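Local coordinates for quinonprotein alcohol dehydrogenase-like protein (Bacteroides thetaiotaomicron VPI-5482, PDB 4R5O) that is of unknown function but binds calcium and joins an immunoglobulin-like beta-sandwich to a seven-bladed beta-propeller, at residues A[162-168]-A[179-185]; A[294-300]-A[312-318]. One frame throughout, in Å; residues are numbered along the deposited sequence.

Contact 1 of 2, residues A[162-168]-A[179-185]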
# COMPACT_ATOMS: atom_id res chain seq x y z
N SER A 162 2.80 -20.07 8.09
CA SER A 162 3.88 -20.56 7.25
C SER A 162 3.44 -20.85 5.81
O SER A 162 4.08 -20.37 4.89
CB SER A 162 4.43 -21.85 7.85
OG SER A 162 5.43 -22.46 7.06
N ASN A 163 2.39 -21.65 5.62
CA ASN A 163 1.93 -22.12 4.30
C ASN A 163 0.89 -21.18 3.70
O ASN A 163 -0.29 -21.49 3.58
CB ASN A 163 1.36 -23.54 4.42
CG ASN A 163 0.26 -23.73 5.43
OD1 ASN A 163 0.18 -23.04 6.47
ND2 ASN A 163 -0.59 -24.70 5.14
N ARG A 164 1.37 -20.03 3.28
CA ARG A 164 0.60 -18.99 2.63
C ARG A 164 1.54 -18.06 1.91
O ARG A 164 2.74 -18.10 2.16
CB ARG A 164 -0.28 -18.21 3.61
CG ARG A 164 0.49 -17.53 4.73
CD ARG A 164 -0.31 -16.39 5.29
NE ARG A 164 -0.49 -15.35 4.29
CZ ARG A 164 -1.21 -14.26 4.45
NH1 ARG A 164 -1.88 -14.05 5.59
NH2 ARG A 164 -1.29 -13.36 3.48
N ASP A 165 1.03 -17.23 1.01
CA ASP A 165 1.82 -16.24 0.31
C ASP A 165 2.15 -15.11 1.29
O ASP A 165 1.27 -14.62 2.01
CB ASP A 165 1.08 -15.72 -0.95
CG ASP A 165 0.98 -16.75 -2.08
OD1 ASP A 165 1.74 -17.74 -2.05
OD2 ASP A 165 0.16 -16.54 -2.99
N HIS A 166 3.44 -14.73 1.35
CA HIS A 166 3.89 -13.62 2.21
C HIS A 166 4.28 -12.41 1.37
O HIS A 166 4.10 -11.27 1.79
CB HIS A 166 5.05 -14.05 3.10
CG HIS A 166 4.77 -15.29 3.87
ND1 HIS A 166 5.27 -16.52 3.45
CD2 HIS A 166 3.97 -15.48 4.94
CE1 HIS A 166 4.82 -17.40 4.33
NE2 HIS A 166 4.02 -16.82 5.24
N PHE A 167 4.80 -12.66 0.17
CA PHE A 167 5.27 -11.60 -0.69
C PHE A 167 4.34 -11.45 -1.89
O PHE A 167 4.04 -12.42 -2.57
CB PHE A 167 6.71 -11.91 -1.14
CG PHE A 167 7.39 -10.78 -1.85
CD1 PHE A 167 8.13 -9.84 -1.14
CD2 PHE A 167 7.31 -10.66 -3.24
CE1 PHE A 167 8.75 -8.78 -1.80
CE2 PHE A 167 7.92 -9.60 -3.89
CZ PHE A 167 8.64 -8.67 -3.17
N TYR A 168 3.89 -10.23 -2.14
CA TYR A 168 2.95 -9.88 -3.21
C TYR A 168 3.48 -8.75 -4.09
O TYR A 168 4.06 -7.80 -3.58
CB TYR A 168 1.61 -9.44 -2.60
CG TYR A 168 0.89 -10.51 -1.79
CD1 TYR A 168 1.26 -10.78 -0.47
CD2 TYR A 168 -0.24 -11.14 -2.28
CE1 TYR A 168 0.60 -11.74 0.28
CE2 TYR A 168 -0.91 -12.12 -1.54
CZ TYR A 168 -0.49 -12.40 -0.26
OH TYR A 168 -1.19 -13.34 0.47
N ASN A 179 1.63 -11.01 -9.00
CA ASN A 179 2.15 -12.28 -8.52
C ASN A 179 2.28 -12.27 -7.00
O ASN A 179 2.18 -11.21 -6.37
CB ASN A 179 3.52 -12.53 -9.19
CG ASN A 179 4.02 -13.94 -9.20
OD1 ASN A 179 3.32 -14.88 -8.81
ND2 ASN A 179 5.26 -14.11 -9.68
N SER A 180 2.47 -13.46 -6.40
CA SER A 180 2.67 -13.66 -4.96
C SER A 180 3.35 -15.01 -4.71
O SER A 180 3.32 -15.90 -5.58
CB SER A 180 1.37 -13.56 -4.19
OG SER A 180 0.45 -14.56 -4.59
N ALA A 181 4.02 -15.15 -3.56
CA ALA A 181 4.74 -16.37 -3.22
C ALA A 181 4.95 -16.51 -1.72
O ALA A 181 4.81 -15.55 -0.97
CB ALA A 181 6.09 -16.40 -3.92
N VAL A 182 5.29 -17.72 -1.31
CA VAL A 182 5.62 -18.11 0.05
C VAL A 182 7.06 -17.74 0.31
O VAL A 182 7.89 -17.91 -0.58
CB VAL A 182 5.37 -19.65 0.23
CG1 VAL A 182 5.80 -20.16 1.60
CG2 VAL A 182 3.93 -20.03 -0.08
N VAL A 183 7.37 -17.21 1.49
CA VAL A 183 8.75 -16.87 1.88
C VAL A 183 8.97 -17.57 3.23
O VAL A 183 9.69 -18.57 3.30
CB VAL A 183 9.06 -15.35 1.90
CG1 VAL A 183 10.53 -15.09 2.24
CG2 VAL A 183 8.69 -14.68 0.58
N GLY A 184 8.27 -17.10 4.24
CA GLY A 184 8.29 -17.67 5.58
C GLY A 184 7.44 -16.88 6.55
O GLY A 184 7.09 -15.72 6.29
N ALA A 185 7.10 -17.52 7.67
CA ALA A 185 6.37 -16.91 8.78
C ALA A 185 7.25 -15.93 9.56
O ALA A 185 8.48 -16.12 9.66
CB ALA A 185 5.87 -17.99 9.71
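The imidazole of His166 lies between Arg164 O and Gly184 O, with Val183 N at its edge. Val183 N donates to its ND1 at 3.0 Å, nearly straight (175°) and in the ring plane, while Gly184 O lies over the centre of one face. Arg164 O sits over the opposite face, offset toward the rim. With CG anti to the carbonyl carbon (chi1 -52°), the ring is carried toward 179-185, and its NE2 bonds to Thr161 O, so both ring nitrogens are engaged and the ring's rotation is fixed. Were His166 an alanine, Val183 N and Thr161 O would probably be left without their mates, and the space between Arg164 O and Gly184 O would be left unfilled. Next door, His166 and Phe167 both face Ala181 in a classic beta bulge: Ala181 O accepts His166 N at 2.8 Å and Phe167 N at 3.1 Å. The bulge belongs to the hairpin of strands 167-171 and 177-181, the last two of a four-stranded antiparallel sheet of the kind that forms a propeller blade. Beyond it, Phe167 CB rests on Val183 CG2 (3.8 Å), and the Phe167 side chain leads off to Ile208 on strand 204-209. On the other face, Ser180 CB packs obliquely on the Tyr168 ring, 3.5 Å from CD2. Ser180 OG donates to Asp165 OD2 from well above the carboxylate plane (52° out of it) and is also bonded to Tyr177 OH. Arg164 NE reaches Asp165 O from above its carbonyl plane, and NH2 meets Tyr168 OH.

Contact 2 of 2, residues A[294-300]-A[312-318]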
# COMPACT_ATOMS: atom_id res chain seq x y z
N ALA A 294 19.60 9.64 22.09
CA ALA A 294 20.38 10.44 23.04
C ALA A 294 19.62 10.52 24.38
O ALA A 294 18.41 10.22 24.43
CB ALA A 294 20.66 11.84 22.48
N ASP A 295 20.33 10.90 25.47
CA ASP A 295 19.78 10.95 26.83
C ASP A 295 18.61 11.95 26.94
O ASP A 295 17.54 11.56 27.41
CB ASP A 295 20.87 11.34 27.85
CG ASP A 295 22.02 10.35 28.04
OD1 ASP A 295 21.79 9.13 27.84
OD2 ASP A 295 23.10 10.78 28.51
N ASN A 296 18.83 13.21 26.51
CA ASN A 296 17.86 14.30 26.65
C ASN A 296 17.29 14.75 25.29
O ASN A 296 16.98 15.94 25.11
CB ASN A 296 18.54 15.48 27.38
CG ASN A 296 19.93 15.84 26.89
OD1 ASN A 296 20.52 15.20 25.99
ND2 ASN A 296 20.53 16.85 27.51
N GLY A 297 17.07 13.79 24.40
CA GLY A 297 16.52 14.05 23.08
C GLY A 297 16.98 13.03 22.07
O GLY A 297 16.95 11.83 22.36
N CYS A 298 17.33 13.47 20.86
CA CYS A 298 17.81 12.63 19.77
C CYS A 298 18.77 13.43 18.92
O CYS A 298 18.82 14.64 19.08
CB CYS A 298 16.66 12.06 18.94
SG CYS A 298 15.71 13.30 18.00
N ASN A 299 19.52 12.77 18.02
CA ASN A 299 20.39 13.46 17.08
C ASN A 299 19.98 13.17 15.65
O ASN A 299 19.83 12.00 15.30
CB ASN A 299 21.84 13.05 17.28
CG ASN A 299 22.38 13.26 18.66
OD1 ASN A 299 22.35 14.36 19.22
ND2 ASN A 299 22.97 12.22 19.20
N ILE A 300 19.77 14.22 14.84
CA ILE A 300 19.50 14.08 13.40
C ILE A 300 20.84 13.81 12.75
O ILE A 300 21.73 14.66 12.80
CB ILE A 300 18.76 15.29 12.79
CG1 ILE A 300 17.48 15.62 13.60
CG2 ILE A 300 18.48 15.06 11.30
CD1 ILE A 300 16.81 16.92 13.26
N VAL A 312 23.34 16.80 14.47
CA VAL A 312 22.64 17.97 14.99
C VAL A 312 21.70 17.51 16.08
O VAL A 312 20.81 16.70 15.78
CB VAL A 312 21.87 18.75 13.88
CG1 VAL A 312 21.00 19.86 14.48
CG2 VAL A 312 22.82 19.31 12.81
N PHE A 313 21.84 18.04 17.33
CA PHE A 313 21.01 17.68 18.48
C PHE A 313 19.63 18.35 18.40
O PHE A 313 19.52 19.54 18.11
CB PHE A 313 21.70 18.05 19.80
CG PHE A 313 20.89 17.80 21.05
CD1 PHE A 313 20.73 16.52 21.57
CD2 PHE A 313 20.29 18.87 21.73
CE1 PHE A 313 19.94 16.29 22.71
CE2 PHE A 313 19.52 18.65 22.88
CZ PHE A 313 19.35 17.36 23.36
N ALA A 314 18.58 17.54 18.67
CA ALA A 314 17.16 17.92 18.71
C ALA A 314 16.64 17.65 20.11
O ALA A 314 16.55 16.48 20.50
CB ALA A 314 16.39 17.15 17.67
N ASN A 315 16.33 18.74 20.86
CA ASN A 315 15.89 18.71 22.26
C ASN A 315 14.43 18.20 22.38
O ASN A 315 13.57 18.88 22.96
CB ASN A 315 16.03 20.11 22.88
CG ASN A 315 15.34 21.22 22.11
OD1 ASN A 315 15.34 21.26 20.86
ND2 ASN A 315 14.78 22.18 22.85
N PHE A 316 14.15 17.00 21.84
CA PHE A 316 12.84 16.34 21.90
C PHE A 316 13.08 14.88 21.65
O PHE A 316 14.02 14.52 20.93
CB PHE A 316 11.77 16.94 20.94
CG PHE A 316 12.05 16.76 19.46
CD1 PHE A 316 11.71 15.57 18.81
CD2 PHE A 316 12.61 17.79 18.72
CE1 PHE A 316 11.96 15.40 17.44
CE2 PHE A 316 12.84 17.63 17.35
CZ PHE A 316 12.52 16.44 16.72
N GLN A 317 12.26 14.04 22.25
CA GLN A 317 12.34 12.60 22.12
C GLN A 317 11.56 12.17 20.88
O GLN A 317 10.47 12.68 20.67
CB GLN A 317 11.79 11.96 23.41
CG GLN A 317 12.38 10.60 23.75
CD GLN A 317 13.85 10.56 24.13
OE1 GLN A 317 14.48 11.56 24.51
NE2 GLN A 317 14.43 9.38 24.01
N PRO A 318 12.08 11.25 20.02
CA PRO A 318 11.29 10.86 18.83
C PRO A 318 10.14 9.94 19.16
O PRO A 318 10.23 9.18 20.12
CB PRO A 318 12.30 10.13 17.95
CG PRO A 318 13.59 10.11 18.69
CD PRO A 318 13.35 10.52 20.09
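The Phe313 ring is approached at its edge by two oxygens of the facing segment. Asn299 OD1 lies in the ring plane, 3.6 Å from CD1, and Asn296 O sits near that plane, 3.3 Å from CZ. Asn296 OD1 adds a third oxygen, 3.5 Å from CE1 but well out of the plane; the Asn296 side chain crosses the phenyl at about a right angle, with amide and ring planes 51° apart. Phe313 gets there because its CG is anti to the backbone N (chi1 176°), which swings the ring across to Asn296 and Asn299. The rim hydrogens of the phenyl, weakly positive, would suit Asn299 OD1 and Asn296 O. The Asn299 amide is fixed from its other end, where ND2 donates to Glu292 OE1 on the adjacent strand.

A second ring, Phe316, takes Cys298 SG obliquely: the sulfur stands 4.8 Å from the ring centroid, 26° off the normal. Phe316 also stacks with Tyr350. Cys298 CB packs on Pro318 CG at 3.6 Å, and SG touches Ala314 CB.

Between the ring systems runs the backbone. Cys298 and Ala314 form a hydrogen-bonded antiparallel pair, as do Ile300 and Val312; Ala314 N reaches Cys298 O at 2.9 Å, and Ala314 O accepts both Cys298 N and Phe316 N, the latter across an inverse gamma turn centred on Asn315. Gly297 has backbone angles that suit glycine, and a side chain there would run into Ala314 O. Ile300 carries the apolar face on to Leu291, Leu342 and Tyr352. These strands, 297-303 and 309-314, are the two final strands of a four-stranded antiparallel sheet, consistent with one blade of the seven-bladed beta-propeller.

Contacts 1 and 2 hold equivalent elements, each joining the third and fourth strands of a four-stranded antiparallel sheet, but in different sheets: their centres are 39 Å apart and no atoms touch. The centre of contact 1 is about 17 Å from the centre of the chain, that of contact 2 about 31 Å. Both are partly buried. Contact 2 mixes the extremes, with more buried residues but also more exposed ones, so a core-facing side of sulfur and apolar groups backs a solvent-facing phenyl. Contact 1 relies more on polar side chains, with an imidazole and a carboxylate bonded across the segments. Contact 2 is also the nearer to a calcium site, its Val312 side chain being about 8 Å from that of Asp356.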